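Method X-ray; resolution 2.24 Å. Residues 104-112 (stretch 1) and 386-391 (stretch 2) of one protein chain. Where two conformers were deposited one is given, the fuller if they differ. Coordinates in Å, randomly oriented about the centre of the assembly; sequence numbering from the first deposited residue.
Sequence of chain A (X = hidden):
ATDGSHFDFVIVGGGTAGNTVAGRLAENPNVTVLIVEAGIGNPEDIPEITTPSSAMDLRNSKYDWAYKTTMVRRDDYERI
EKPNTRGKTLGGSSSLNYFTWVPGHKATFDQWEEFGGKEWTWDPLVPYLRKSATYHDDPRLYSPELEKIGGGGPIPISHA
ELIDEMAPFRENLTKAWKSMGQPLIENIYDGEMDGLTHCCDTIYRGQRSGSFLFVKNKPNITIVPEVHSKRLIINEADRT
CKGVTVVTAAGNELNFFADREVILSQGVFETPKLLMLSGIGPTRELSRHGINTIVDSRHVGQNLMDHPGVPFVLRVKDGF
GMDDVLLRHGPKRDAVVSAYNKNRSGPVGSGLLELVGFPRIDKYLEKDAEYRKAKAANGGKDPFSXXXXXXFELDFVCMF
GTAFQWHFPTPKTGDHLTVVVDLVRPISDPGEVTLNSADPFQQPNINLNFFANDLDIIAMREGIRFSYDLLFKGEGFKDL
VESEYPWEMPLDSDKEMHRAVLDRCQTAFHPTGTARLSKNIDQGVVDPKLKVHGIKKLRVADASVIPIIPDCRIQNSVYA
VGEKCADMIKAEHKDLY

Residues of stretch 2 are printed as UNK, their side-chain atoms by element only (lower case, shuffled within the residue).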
ATOM      1  N   GLY A 104     -25.028  -7.231 -18.668  1.00 20.45           N
ATOM      2  CA  GLY A 104     -24.057  -6.525 -19.475  1.00 20.80           C
ATOM      3  C   GLY A 104     -24.512  -6.250 -20.903  1.00 27.09           C
ATOM      4  O   GLY A 104     -25.627  -6.580 -21.295  1.00 25.80           O
ATOM      5  N   HIS A 105     -23.625  -5.662 -21.694  1.00 17.12           N
ATOM      6  CA  HIS A 105     -24.000  -5.106 -22.978  1.00 26.56           C
ATOM      7  C   HIS A 105     -23.777  -6.133 -24.082  1.00 24.12           C
ATOM      8  O   HIS A 105     -22.771  -6.820 -24.099  1.00 20.01           O
ATOM      9  CB  HIS A 105     -23.200  -3.830 -23.236  1.00 22.65           C
ATOM     10  CG  HIS A 105     -23.724  -2.995 -24.361  1.00 23.86           C
ATOM     11  ND1 HIS A 105     -23.427  -3.254 -25.681  1.00 19.20           N
ATOM     12  CD2 HIS A 105     -24.509  -1.888 -24.361  1.00 23.03           C
ATOM     13  CE1 HIS A 105     -24.008  -2.345 -26.447  1.00 21.27           C
ATOM     14  NE2 HIS A 105     -24.670  -1.506 -25.671  1.00 20.53           N
ATOM     15  N   LYS A 106     -24.749  -6.246 -24.977  1.00 21.10           N
ATOM     16  CA  LYS A 106     -24.694  -7.192 -26.087  1.00 19.74           C
ATOM     17  C   LYS A 106     -23.411  -7.084 -26.926  1.00 19.63           C
ATOM     18  O   LYS A 106     -22.820  -8.087 -27.300  1.00 21.24           O
ATOM     19  CB  LYS A 106     -25.933  -7.006 -26.981  1.00 18.98           C
ATOM     20  CG  LYS A 106     -25.854  -7.677 -28.366  1.00 24.47           C
ATOM     21  CD  LYS A 106     -27.209  -7.557 -29.093  1.00 25.31           C
ATOM     22  CE  LYS A 106     -27.058  -7.615 -30.608  1.00 37.65           C
ATOM     23  NZ  LYS A 106     -26.318  -8.811 -31.091  1.00 29.64           N
ATOM     24  N   ALA A 107     -22.978  -5.869 -27.220  1.00 18.83           N
ATOM     25  CA  ALA A 107     -21.806  -5.691 -28.059  1.00 24.52           C
ATOM     26  C   ALA A 107     -20.577  -6.322 -27.414  1.00 25.19           C
ATOM     27  O   ALA A 107     -19.669  -6.794 -28.100  1.00 23.30           O
ATOM     28  CB  ALA A 107     -21.568  -4.223 -28.315  1.00 24.44           C
ATOM     29  N   THR A 108     -20.553  -6.327 -26.090  1.00 22.10           N
ATOM     30  CA  THR A 108     -19.394  -6.830 -25.374  1.00 21.57           C
ATOM     31  C   THR A 108     -19.349  -8.350 -25.426  1.00 22.55           C
ATOM     32  O   THR A 108     -18.303  -8.952 -25.694  1.00 26.17           O
ATOM     33  CB  THR A 108     -19.374  -6.322 -23.930  1.00 22.72           C
ATOM     34  OG1 THR A 108     -19.138  -4.907 -23.939  1.00 21.32           O
ATOM     35  CG2 THR A 108     -18.273  -7.011 -23.136  1.00 18.42           C
ATOM     36  N   PHE A 109     -20.494  -8.976 -25.198  1.00 24.77           N
ATOM     37  CA  PHE A 109     -20.559 -10.425 -25.232  1.00 23.10           C
ATOM     38  C   PHE A 109     -20.345 -10.930 -26.658  1.00 24.09           C
ATOM     39  O   PHE A 109     -19.749 -11.978 -26.869  1.00 24.13           O
ATOM     40  CB  PHE A 109     -21.897 -10.905 -24.695  1.00 24.98           C
ATOM     41  CG  PHE A 109     -21.985 -10.923 -23.190  1.00 20.61           C
ATOM     42  CD1 PHE A 109     -21.532 -12.021 -22.467  1.00 22.94           C
ATOM     43  CD2 PHE A 109     -22.557  -9.863 -22.506  1.00 20.83           C
ATOM     44  CE1 PHE A 109     -21.640 -12.057 -21.073  1.00 16.97           C
ATOM     45  CE2 PHE A 109     -22.677  -9.886 -21.131  1.00 16.44           C
ATOM     46  CZ  PHE A 109     -22.207 -10.984 -20.407  1.00 23.41           C
ATOM     47  N   ASP A 110     -20.816 -10.169 -27.637  1.00 19.54           N
ATOM     48  CA  ASP A 110     -20.580 -10.525 -29.018  1.00 22.47           C
ATOM     49  C   ASP A 110     -19.092 -10.639 -29.307  1.00 21.49           C
ATOM     50  O   ASP A 110     -18.692 -11.433 -30.147  1.00 22.87           O
ATOM     51  CB  ASP A 110     -21.231  -9.519 -29.976  1.00 24.79           C
ATOM     52  CG  ASP A 110     -22.700  -9.817 -30.223  1.00 26.78           C
ATOM     53  OD1 ASP A 110     -23.160 -10.932 -29.872  1.00 27.31           O
ATOM     54  OD2 ASP A 110     -23.388  -8.938 -30.784  1.00 29.53           O
ATOM     55  N   GLN A 111     -18.268  -9.850 -28.620  1.00 24.45           N
ATOM     56  CA  GLN A 111     -16.826  -9.888 -28.856  0.52 21.76           C
ATOM     57  C   GLN A 111     -16.177 -11.116 -28.218  1.00 21.71           C
ATOM     58  O   GLN A 111     -15.025 -11.414 -28.483  1.00 28.71           O
ATOM     59  CB  GLN A 111     -16.146  -8.604 -28.382  0.52 23.08           C
ATOM     60  CG  GLN A 111     -16.740  -7.340 -28.967  0.52 21.88           C
ATOM     61  CD  GLN A 111     -16.821  -7.378 -30.477  0.52 26.19           C
ATOM     62  OE1 GLN A 111     -15.802  -7.309 -31.163  0.52 31.63           O
ATOM     63  NE2 GLN A 111     -18.039  -7.485 -31.006  0.52 28.06           N
ATOM     64  N   TRP A 112     -16.920 -11.831 -27.381  1.00 17.73           N
ATOM     65  CA  TRP A 112     -16.400 -13.099 -26.875  1.00 24.09           C
ATOM     66  C   TRP A 112     -16.163 -14.066 -28.043  1.00 23.92           C
ATOM     67  O   TRP A 112     -15.399 -15.026 -27.926  1.00 20.75           O
ATOM     68  CB  TRP A 112     -17.343 -13.735 -25.863  1.00 16.78           C
ATOM     69  CG  TRP A 112     -17.440 -13.024 -24.530  1.00 19.16           C
ATOM     70  CD1 TRP A 112     -17.194 -11.709 -24.275  1.00 22.63           C
ATOM     71  CD2 TRP A 112     -17.815 -13.610 -23.274  1.00 18.29           C
ATOM     72  NE1 TRP A 112     -17.390 -11.439 -22.941  1.00 16.38           N
ATOM     73  CE2 TRP A 112     -17.777 -12.589 -22.308  1.00 16.94           C
ATOM     74  CE3 TRP A 112     -18.169 -14.906 -22.877  1.00 19.95           C
ATOM     75  CZ2 TRP A 112     -18.087 -12.815 -20.967  1.00 18.99           C
ATOM     76  CZ3 TRP A 112     -18.484 -15.132 -21.546  1.00 24.40           C
ATOM     77  CH2 TRP A 112     -18.438 -14.090 -20.604  1.00 23.58           C
ATOM     78  N   UNK A 386     -16.113   1.508 -27.828  1.00 19.98           N
ATOM     79  CA  UNK A 386     -16.281   1.905 -29.232  1.00 20.82           C
ATOM     80  C   UNK A 386     -17.557   1.345 -29.860  1.00 23.83           C
ATOM     81  O   UNK A 386     -17.821   1.599 -31.030  1.00 31.25           O
ATOM     82  c   UNK A 386     -14.733   0.077 -29.072  1.00 23.01           C
ATOM     83  c   UNK A 386     -15.062   0.483 -27.655  1.00 21.82           C
ATOM     84  c   UNK A 386     -15.064   1.283 -29.917  1.00 23.28           C
ATOM     85  N   UNK A 387     -18.332   0.592 -29.092  1.00 24.01           N
ATOM     86  CA  UNK A 387     -19.488  -0.123 -29.631  1.00 23.83           C
ATOM     87  C   UNK A 387     -20.751   0.288 -28.885  1.00 22.20           C
ATOM     88  O   UNK A 387     -21.727  -0.460 -28.836  1.00 27.46           O
ATOM     89  c   UNK A 387     -18.827  -2.499 -30.674  1.00 34.78           C
ATOM     90  c   UNK A 387     -17.993  -1.740 -31.690  1.00 28.43           C
ATOM     91  c   UNK A 387     -18.077  -3.721 -30.162  1.00 28.44           C
ATOM     92  c   UNK A 387     -19.278  -1.635 -29.496  1.00 21.11           C
ATOM     93  N   UNK A 388     -20.717   1.464 -28.270  1.00 21.56           N
ATOM     94  CA  UNK A 388     -21.905   2.041 -27.672  1.00 18.34           C
ATOM     95  C   UNK A 388     -22.177   1.635 -26.237  1.00 20.98           C
ATOM     96  O   UNK A 388     -23.180   2.059 -25.653  1.00 20.84           O
ATOM     97  N   UNK A 389     -21.298   0.816 -25.663  1.00 18.44           N
ATOM     98  CA  UNK A 389     -21.403   0.362 -24.272  0.71 21.65           C
ATOM     99  C   UNK A 389     -21.347   1.530 -23.284  1.00 22.57           C
ATOM    100  O   UNK A 389     -20.842   2.609 -23.619  1.00 17.01           O
ATOM    101  o   UNK A 389     -18.294  -2.758 -25.982  0.71 23.24           O
ATOM    102  c   UNK A 389     -20.165  -1.848 -24.782  0.71 17.92           C
ATOM    103  n   UNK A 389     -18.894  -0.640 -26.471  0.71 20.41           N
ATOM    104  c   UNK A 389     -19.032  -1.785 -25.799  0.71 24.05           C
ATOM    105  c   UNK A 389     -20.252  -0.597 -23.934  0.71 21.11           C
ATOM    106  N   UNK A 390     -21.820   1.316 -22.046  1.00 16.35           N
ATOM    107  CA  UNK A 390     -21.676   2.362 -21.031  1.00 17.24           C
ATOM    108  C   UNK A 390     -20.200   2.635 -20.781  1.00 22.01           C
ATOM    109  O   UNK A 390     -19.350   1.832 -21.173  1.00 19.81           O
ATOM    110  c   UNK A 390     -22.261   1.715 -19.771  1.00 16.76           C
ATOM    111  c   UNK A 390     -22.493   0.116 -21.525  1.00 16.56           C
ATOM    112  c   UNK A 390     -23.123   0.599 -20.263  1.00 16.69           C
ATOM    113  N   UNK A 391     -19.900   3.758 -20.142  1.00 18.35           N
ATOM    114  CA  UNK A 391     -18.573   3.982 -19.580  1.00 19.01           C
ATOM    115  C   UNK A 391     -18.528   3.618 -18.096  1.00 20.47           C
ATOM    116  O   UNK A 391     -17.495   3.166 -17.589  1.00 21.58           O
ATOM    117  c   UNK A 391     -17.847   5.780 -21.192  1.00 16.07           C
ATOM    118  c   UNK A 391     -17.838   6.995 -23.031  1.00 22.21           C
ATOM    119  c   UNK A 391     -18.151   5.435 -19.775  1.00 14.23           C
ATOM    120  c   UNK A 391     -17.166   5.101 -22.146  1.00 17.51           C
ATOM    121  n   UNK A 391     -18.262   6.955 -21.779  1.00 18.79           N
ATOM    122  n   UNK A 391     -17.177   5.877 -23.281  1.00 21.02           N
TER

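Position 386 carries three side-chain carbons that close a ring onto its own backbone N, and none of them comes near stretch 1. Such a ring belongs to proline alone, so this is Pro386, exposed and outside the contact.

Position 387 has four carbons, forked at the second. Its CA-to-CB bond points toward the helix that starts at Lys106, and its CB lies 3.7 Å from Ala107 CB, an apolar contact. One fork tip also comes within 3.9 Å of Gln111 NE2. A fork one carbon beyond CB means leucine: Leu387. Both of its chi angles lie between the usual wells.

Position 388 has no side-chain atoms at all. Its phi/psi of 88/1 would jam a CB against the carbonyl O of the residue before, so the backbone itself calls for Gly388. Its O lies 3.9 Å from His105 NE2.

Position 389 has three carbons in a row, the third bearing one oxygen and one nitrogen, a terminal amide. The second carbon sits over one face of the His105 ring, 3.7 Å from ND1, and CA lies 4.0 Å from the ring centroid, 15° off the normal, a CH-pi contact. The amide end reaches Thr108. This is Gln389. Its amide is probably turned over in the model, so which of its two end atoms faces Thr108 OG1 is best left open.

Position 390 again has three carbons closing onto the backbone N. One of them, the ring carbon bonded to that N, approaches His105 CD2 at 4.0 Å. This is Pro390, with a C-gamma exo pucker.

Position 391 has one carbon leading to a five-membered ring of three carbons and two nitrogens, an imidazole. It is His391, out of reach of stretch 1, with both ring nitrogens hydrogen-bonded elsewhere in the structure.

The contact works through a residue with two tasks. His105 caps the helix, its ND1 accepting from Ala107 N at 3.1 Å, and the imidazole thus anchored offers a face to Gln389. One step into the helix, Ala107 points its CB toward the loop and meets Leu387 CB at 3.7 Å. Lys106 NZ and Asp110 OD2, one turn apart, form a salt bridge at 2.9 Å within stretch 1, and neither residue touches the loop. No clear hydrogen bond joins the stretches, and they bury 278 Å² in all. The rule to take away is economical: a capping side chain can double as a packing surface for a loop.

Stretch 2 386-391: PLGQPH
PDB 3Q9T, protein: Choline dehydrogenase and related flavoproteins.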